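Local coordinates for protein fluvirucin B1 DH domain from module 1 (Actinomadura vulgaris, PDB 6OBV) that probably dehydrates a beta-hydroxyacyl intermediate during fluvirucin B1 polyketide assembly, as the dehydratase domain of module 1, at residues V246-A259 against P288-L300. Sequence-based numbering, arbitrary orientation.
Sequences VALPFAWNGVELLA and PVAGITSLISRPL
Strands 247-257 and 288-299 pair antiparallel, from A247 opposite P299 to L257 opposite A290, bending together at G254 and T293. Two classic beta bulges interrupt the ladder: F250 and A251 both donate to I296 O, and T293 and S294 both face N253. At the bend, T293 N lies 3.0 Å from G254 O, donating from above its carbonyl plane.

W252 and L295 project from the same face. L295 runs alongside the indole, its chi1 of 167° carrying CG away from the backbone N, and sets CD1 over the six-membered ring, 3.7 Å from its centroid, in a CH-pi contact 12° off the normal. I292 CD1 meets the ring edge at CZ3, 4.1 Å away, and V255 CG2 lies beside I292 CG1. On the other face, a water hydrogen-bonds N253 OD1 (2.6 Å) and S294 OG (3.0 Å). Where V246 meets L300, L248 CD1 packs 3.5 Å from L300 CD1.

Strands 97-103 and 277-282 flank the pair inside the double-hotdog fold of polyketide synthase dehydratases. Helix 79-92 covers W252 and V255, so apolar contacts bury that part of one face, while a water links N253 to S294 on the other, beside A251 and I296.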
ATOM      1  N   VAL A 246     -35.215  -3.852  13.383  1.00 41.46           N
ATOM      2  CA  VAL A 246     -33.763  -3.866  13.473  1.00 35.25           C
ATOM      3  C   VAL A 246     -33.231  -2.517  13.011  1.00 36.26           C
ATOM      4  O   VAL A 246     -33.698  -1.958  12.009  1.00 34.75           O
ATOM      5  CB  VAL A 246     -33.182  -5.021  12.632  1.00 37.35           C
ATOM      6  CG1 VAL A 246     -31.660  -4.966  12.614  1.00 35.09           C
ATOM      7  CG2 VAL A 246     -33.704  -6.362  13.142  1.00 37.25           C
ATOM      8  N   ALA A 247     -32.261  -1.977  13.747  1.00 33.12           N
ATOM      9  CA  ALA A 247     -31.574  -0.763  13.329  1.00 36.14           C
ATOM     10  C   ALA A 247     -30.089  -0.978  13.546  1.00 37.66           C
ATOM     11  O   ALA A 247     -29.695  -1.613  14.525  1.00 37.71           O
ATOM     12  CB  ALA A 247     -32.045   0.483  14.101  1.00 32.86           C
ATOM     13  N   LEU A 248     -29.273  -0.472  12.621  1.00 33.59           N
ATOM     14  CA  LEU A 248     -27.824  -0.603  12.717  1.00 35.57           C
ATOM     15  C   LEU A 248     -27.176   0.774  12.793  1.00 31.92           C
ATOM     16  O   LEU A 248     -27.719   1.743  12.257  1.00 31.80           O
ATOM     17  CB  LEU A 248     -27.241  -1.356  11.513  1.00 37.82           C
ATOM     18  CG  LEU A 248     -27.791  -2.755  11.236  1.00 41.86           C
ATOM     19  CD1 LEU A 248     -27.197  -3.295   9.937  1.00 39.74           C
ATOM     20  CD2 LEU A 248     -27.490  -3.669  12.402  1.00 35.69           C
ATOM     21  N   PRO A 249     -26.022   0.885  13.451  1.00 34.37           N
ATOM     22  CA  PRO A 249     -25.280   2.156  13.453  1.00 34.93           C
ATOM     23  C   PRO A 249     -25.093   2.697  12.045  1.00 34.93           C
ATOM     24  O   PRO A 249     -24.886   1.949  11.087  1.00 35.18           O
ATOM     25  CB  PRO A 249     -23.933   1.781  14.083  1.00 34.53           C
ATOM     26  CG  PRO A 249     -24.223   0.574  14.920  1.00 34.17           C
ATOM     27  CD  PRO A 249     -25.344  -0.169  14.228  1.00 32.92           C
ATOM     28  N   PHE A 250     -25.162   4.015  11.921  1.00 28.47           N
ATOM     29  CA  PHE A 250     -25.067   4.624  10.607  1.00 32.45           C
ATOM     30  C   PHE A 250     -24.085   5.795  10.599  1.00 32.76           C
ATOM     31  O   PHE A 250     -23.219   5.866   9.719  1.00 32.19           O
ATOM     32  CB  PHE A 250     -26.458   5.058  10.140  1.00 31.51           C
ATOM     33  CG  PHE A 250     -26.442   5.933   8.921  1.00 36.03           C
ATOM     34  CD1 PHE A 250     -26.077   5.419   7.687  1.00 43.95           C
ATOM     35  CD2 PHE A 250     -26.804   7.273   9.007  1.00 37.43           C
ATOM     36  CE1 PHE A 250     -26.063   6.235   6.554  1.00 46.60           C
ATOM     37  CE2 PHE A 250     -26.787   8.093   7.893  1.00 42.68           C
ATOM     38  CZ  PHE A 250     -26.418   7.572   6.659  1.00 45.89           C
ATOM     39  N   ALA A 251     -24.189   6.714  11.563  1.00 28.36           N
ATOM     40  CA  ALA A 251     -23.322   7.893  11.594  1.00 24.10           C
ATOM     41  C   ALA A 251     -22.744   8.094  12.983  1.00 30.46           C
ATOM     42  O   ALA A 251     -23.470   8.020  13.984  1.00 33.83           O
ATOM     43  CB  ALA A 251     -24.076   9.154  11.164  1.00 25.04           C
ATOM     44  N   TRP A 252     -21.440   8.365  13.040  1.00 25.88           N
ATOM     45  CA  TRP A 252     -20.719   8.581  14.289  1.00 27.02           C
ATOM     46  C   TRP A 252     -20.148   9.991  14.296  1.00 25.01           C
ATOM     47  O   TRP A 252     -19.677  10.472  13.261  1.00 25.12           O
ATOM     48  CB  TRP A 252     -19.584   7.569  14.442  1.00 29.20           C
ATOM     49  CG  TRP A 252     -20.009   6.126  14.300  1.00 30.14           C
ATOM     50  CD1 TRP A 252     -20.362   5.480  13.149  1.00 32.23           C
ATOM     51  CD2 TRP A 252     -20.102   5.157  15.349  1.00 29.48           C
ATOM     52  NE1 TRP A 252     -20.684   4.166  13.421  1.00 31.77           N
ATOM     53  CE2 TRP A 252     -20.530   3.944  14.765  1.00 29.70           C
ATOM     54  CE3 TRP A 252     -19.866   5.196  16.729  1.00 23.88           C
ATOM     55  CZ2 TRP A 252     -20.718   2.783  15.509  1.00 19.58           C
ATOM     56  CZ3 TRP A 252     -20.064   4.041  17.469  1.00 27.53           C
ATOM     57  CH2 TRP A 252     -20.483   2.852  16.857  1.00 25.03           C
ATOM     58  N   ASN A 253     -20.191  10.660  15.455  1.00 25.29           N
ATOM     59  CA  ASN A 253     -19.491  11.930  15.623  1.00 23.98           C
ATOM     60  C   ASN A 253     -18.762  11.958  16.949  1.00 27.41           C
ATOM     61  O   ASN A 253     -19.290  11.502  17.964  1.00 31.31           O
ATOM     62  CB  ASN A 253     -20.431  13.131  15.537  1.00 27.52           C
ATOM     63  CG  ASN A 253     -21.171  13.173  14.215  1.00 36.77           C
ATOM     64  OD1 ASN A 253     -22.028  12.317  13.955  1.00 34.13           O
ATOM     65  ND2 ASN A 253     -20.825  14.142  13.354  1.00 36.71           N
ATOM     66  N   GLY A 254     -17.551  12.500  16.923  1.00 29.49           N
ATOM     67  CA  GLY A 254     -16.771  12.742  18.120  1.00 28.06           C
ATOM     68  C   GLY A 254     -16.436  11.451  18.822  1.00 29.58           C
ATOM     69  O   GLY A 254     -16.808  11.272  19.981  1.00 37.30           O
ATOM     70  N   VAL A 255     -15.763  10.536  18.128  1.00 24.95           N
ATOM     71  CA  VAL A 255     -15.352   9.257  18.701  1.00 22.76           C
ATOM     72  C   VAL A 255     -13.904   9.399  19.136  1.00 26.77           C
ATOM     73  O   VAL A 255     -13.005   9.579  18.307  1.00 25.95           O
ATOM     74  CB  VAL A 255     -15.534   8.100  17.713  1.00 20.91           C
ATOM     75  CG1 VAL A 255     -15.092   6.779  18.357  1.00 24.25           C
ATOM     76  CG2 VAL A 255     -16.980   8.001  17.294  1.00 22.01           C
ATOM     77  N   GLU A 256     -13.678   9.354  20.443  1.00 32.28           N
ATOM     78  CA  GLU A 256     -12.341   9.352  21.008  1.00 35.24           C
ATOM     79  C   GLU A 256     -12.109   8.047  21.743  1.00 32.92           C
ATOM     80  O   GLU A 256     -12.881   7.675  22.636  1.00 24.63           O
ATOM     81  CB  GLU A 256     -12.131  10.506  21.982  1.00 42.43           C
ATOM     82  CG  GLU A 256     -11.559  11.742  21.357  1.00 52.78           C
ATOM     83  CD  GLU A 256     -11.525  12.893  22.319  1.00 57.25           C
ATOM     84  OE1 GLU A 256     -12.586  13.523  22.520  1.00 62.02           O
ATOM     85  OE2 GLU A 256     -10.440  13.161  22.875  1.00 60.42           O
ATOM     86  N   LEU A 257     -11.025   7.378  21.396  1.00 28.59           N
ATOM     87  CA  LEU A 257     -10.540   6.252  22.172  1.00 32.67           C
ATOM     88  C   LEU A 257      -9.487   6.766  23.153  1.00 37.27           C
ATOM     89  O   LEU A 257      -8.428   7.259  22.747  1.00 38.61           O
ATOM     90  CB  LEU A 257      -9.999   5.177  21.247  1.00 26.64           C
ATOM     91  CG  LEU A 257      -9.643   3.904  21.966  1.00 30.78           C
ATOM     92  CD1 LEU A 257     -10.918   3.228  22.404  1.00 30.59           C
ATOM     93  CD2 LEU A 257      -8.883   3.077  20.984  1.00 36.25           C
ATOM     94  N   LEU A 258      -9.793   6.681  24.449  1.00 36.90           N
ATOM     95  CA  LEU A 258      -8.916   7.214  25.484  1.00 38.59           C
ATOM     96  C   LEU A 258      -8.036   6.158  26.150  1.00 37.69           C
ATOM     97  O   LEU A 258      -7.033   6.521  26.772  1.00 44.36           O
ATOM     98  CB  LEU A 258      -9.747   7.929  26.557  1.00 38.16           C
ATOM     99  CG  LEU A 258     -10.755   8.957  26.036  1.00 39.62           C
ATOM    100  CD1 LEU A 258     -11.494   9.611  27.177  1.00 46.78           C
ATOM    101  CD2 LEU A 258     -10.029  10.014  25.198  1.00 37.53           C
ATOM    102  N   ALA A 259      -8.391   4.873  26.054  1.00 35.61           N
ATOM    103  CA  ALA A 259      -7.605   3.795  26.647  1.00 36.03           C
ATOM    104  C   ALA A 259      -7.828   2.538  25.822  1.00 29.69           C
ATOM    105  O   ALA A 259      -8.974   2.186  25.549  1.00 33.56           O
ATOM    106  CB  ALA A 259      -8.000   3.549  28.113  1.00 33.58           C
ATOM    107  N   PRO A 288     -11.457   6.513  32.125  1.00 40.14           N
ATOM    108  CA  PRO A 288     -11.988   6.677  30.762  1.00 40.66           C
ATOM    109  C   PRO A 288     -11.482   5.599  29.813  1.00 40.64           C
ATOM    110  O   PRO A 288     -10.346   5.135  29.908  1.00 41.40           O
ATOM    111  CB  PRO A 288     -11.483   8.064  30.344  1.00 43.17           C
ATOM    112  CG  PRO A 288     -11.096   8.758  31.638  1.00 45.06           C
ATOM    113  CD  PRO A 288     -10.648   7.669  32.558  1.00 43.55           C
ATOM    114  N   VAL A 289     -12.348   5.185  28.893  1.00 40.13           N
ATOM    115  CA  VAL A 289     -11.988   4.250  27.834  1.00 37.14           C
ATOM    116  C   VAL A 289     -12.300   4.828  26.459  1.00 37.77           C
ATOM    117  O   VAL A 289     -11.440   4.866  25.577  1.00 36.73           O
ATOM    118  CB  VAL A 289     -12.684   2.879  28.022  1.00 34.71           C
ATOM    119  CG1 VAL A 289     -12.468   2.008  26.793  1.00 30.73           C
ATOM    120  CG2 VAL A 289     -12.146   2.172  29.254  1.00 33.31           C
ATOM    121  N   ALA A 290     -13.531   5.286  26.259  1.00 36.73           N
ATOM    122  CA  ALA A 290     -13.905   5.884  24.990  1.00 33.51           C
ATOM    123  C   ALA A 290     -15.076   6.812  25.231  1.00 34.31           C
ATOM    124  O   ALA A 290     -15.819   6.663  26.209  1.00 30.75           O
ATOM    125  CB  ALA A 290     -14.271   4.831  23.937  1.00 26.55           C
ATOM    126  N   GLY A 291     -15.213   7.781  24.344  1.00 31.76           N
ATOM    127  CA  GLY A 291     -16.380   8.646  24.333  1.00 26.04           C
ATOM    128  C   GLY A 291     -16.906   8.717  22.921  1.00 28.12           C
ATOM    129  O   GLY A 291     -16.140   8.811  21.963  1.00 37.88           O
ATOM    130  N   ILE A 292     -18.216   8.630  22.791  1.00 26.14           N
ATOM    131  CA  ILE A 292     -18.888   8.833  21.511  1.00 26.65           C
ATOM    132  C   ILE A 292     -19.868   9.980  21.703  1.00 30.14           C
ATOM    133  O   ILE A 292     -20.826   9.866  22.482  1.00 25.70           O
ATOM    134  CB  ILE A 292     -19.606   7.573  21.022  1.00 30.66           C
ATOM    135  CG1 ILE A 292     -18.591   6.480  20.680  1.00 36.36           C
ATOM    136  CG2 ILE A 292     -20.459   7.904  19.817  1.00 30.29           C
ATOM    137  CD1 ILE A 292     -18.952   5.130  21.255  1.00 35.89           C
ATOM    138  N   THR A 293     -19.621  11.098  21.021  1.00 30.97           N
ATOM    139  CA  THR A 293     -20.511  12.243  21.196  1.00 35.67           C
ATOM    140  C   THR A 293     -21.885  11.972  20.599  1.00 36.72           C
ATOM    141  O   THR A 293     -22.906  12.276  21.220  1.00 29.24           O
ATOM    142  CB  THR A 293     -19.896  13.492  20.578  1.00 39.35           C
ATOM    143  OG1 THR A 293     -18.633  13.748  21.212  1.00 41.67           O
ATOM    144  CG2 THR A 293     -20.822  14.684  20.775  1.00 30.71           C
ATOM    145  N   SER A 294     -21.940  11.382  19.414  1.00 27.51           N
ATOM    146  CA  SER A 294     -23.234  11.133  18.797  1.00 27.53           C
ATOM    147  C   SER A 294     -23.183   9.876  17.954  1.00 32.49           C
ATOM    148  O   SER A 294     -22.267   9.702  17.140  1.00 32.52           O
ATOM    149  CB  SER A 294     -23.655  12.311  17.933  1.00 29.24           C
ATOM    150  OG  SER A 294     -24.871  12.025  17.294  1.00 46.02           O
ATOM    151  N   LEU A 295     -24.184   9.018  18.127  1.00 30.38           N
ATOM    152  CA  LEU A 295     -24.370   7.856  17.266  1.00 28.80           C
ATOM    153  C   LEU A 295     -25.803   7.869  16.754  1.00 32.76           C
ATOM    154  O   LEU A 295     -26.744   7.930  17.549  1.00 31.84           O
ATOM    155  CB  LEU A 295     -24.071   6.546  18.011  1.00 28.93           C
ATOM    156  CG  LEU A 295     -24.531   5.281  17.279  1.00 28.67           C
ATOM    157  CD1 LEU A 295     -23.800   5.115  15.946  1.00 24.66           C
ATOM    158  CD2 LEU A 295     -24.388   4.053  18.167  1.00 29.28           C
ATOM    159  N   ILE A 296     -25.965   7.861  15.431  1.00 29.22           N
ATOM    160  CA  ILE A 296     -27.271   7.704  14.797  1.00 30.96           C
ATOM    161  C   ILE A 296     -27.354   6.292  14.237  1.00 29.64           C
ATOM    162  O   ILE A 296     -26.427   5.835  13.550  1.00 25.74           O
ATOM    163  CB  ILE A 296     -27.494   8.741  13.684  1.00 35.29           C
ATOM    164  CG1 ILE A 296     -27.609  10.140  14.272  1.00 38.20           C
ATOM    165  CG2 ILE A 296     -28.746   8.376  12.858  1.00 30.81           C
ATOM    166  CD1 ILE A 296     -27.200  11.237  13.309  1.00 40.22           C
ATOM    167  N   SER A 297     -28.436   5.592  14.566  1.00 24.57           N
ATOM    168  CA  SER A 297     -28.786   4.297  14.003  1.00 42.13           C
ATOM    169  C   SER A 297     -29.874   4.477  12.943  1.00 40.71           C
ATOM    170  O   SER A 297     -30.613   5.464  12.955  1.00 39.89           O
ATOM    171  CB  SER A 297     -29.276   3.350  15.097  1.00 36.37           C
ATOM    172  OG  SER A 297     -28.178   2.797  15.802  1.00 41.47           O
ATOM    173  N   ARG A 298     -29.958   3.526  12.009  1.00 38.19           N
ATOM    174  CA  ARG A 298     -30.968   3.616  10.965  1.00 41.84           C
ATOM    175  C   ARG A 298     -31.706   2.289  10.849  1.00 35.52           C
ATOM    176  O   ARG A 298     -31.085   1.221  10.907  1.00 32.17           O
ATOM    177  CB  ARG A 298     -30.345   3.990   9.608  1.00 54.55           C
ATOM    178  CG  ARG A 298     -29.190   3.090   9.170  1.00 68.60           C
ATOM    179  CD  ARG A 298     -29.056   3.037   7.652  1.00 79.54           C
ATOM    180  NE  ARG A 298     -29.817   1.941   7.055  1.00 85.20           N
ATOM    181  CZ  ARG A 298     -30.666   2.082   6.038  1.00 85.83           C
ATOM    182  NH1 ARG A 298     -30.878   3.273   5.497  1.00 87.29           N
ATOM    183  NH2 ARG A 298     -31.305   1.030   5.557  1.00 83.13           N
ATOM    184  N   PRO A 299     -33.026   2.325  10.697  1.00 33.29           N
ATOM    185  CA  PRO A 299     -33.789   1.078  10.568  1.00 37.23           C
ATOM    186  C   PRO A 299     -33.391   0.309   9.310  1.00 34.94           C
ATOM    187  O   PRO A 299     -33.170   0.887   8.243  1.00 38.74           O
ATOM    188  CB  PRO A 299     -35.244   1.558  10.500  1.00 33.94           C
ATOM    189  CG  PRO A 299     -35.222   2.981  10.975  1.00 27.51           C
ATOM    190  CD  PRO A 299     -33.880   3.520  10.619  1.00 30.30           C
ATOM    191  N   LEU A 300     -33.287  -1.005   9.450  1.00 34.88           N
ATOM    192  CA  LEU A 300     -32.989  -1.853   8.307  1.00 34.64           C
ATOM    193  C   LEU A 300     -34.266  -2.168   7.551  1.00 35.23           C
ATOM    194  O   LEU A 300     -35.227  -2.653   8.158  1.00 40.44           O
ATOM    195  CB  LEU A 300     -32.344  -3.148   8.748  1.00 39.98           C
ATOM    196  CG  LEU A 300     -30.838  -3.197   8.549  1.00 43.39           C
ATOM    197  CD1 LEU A 300     -30.351  -4.565   8.975  1.00 44.95           C
ATOM    198  CD2 LEU A 300     -30.432  -2.858   7.093  1.00 38.91           C
TER
HETATM  199  O   HOH W   1     -23.935  10.752  14.720  1.00 30.61           O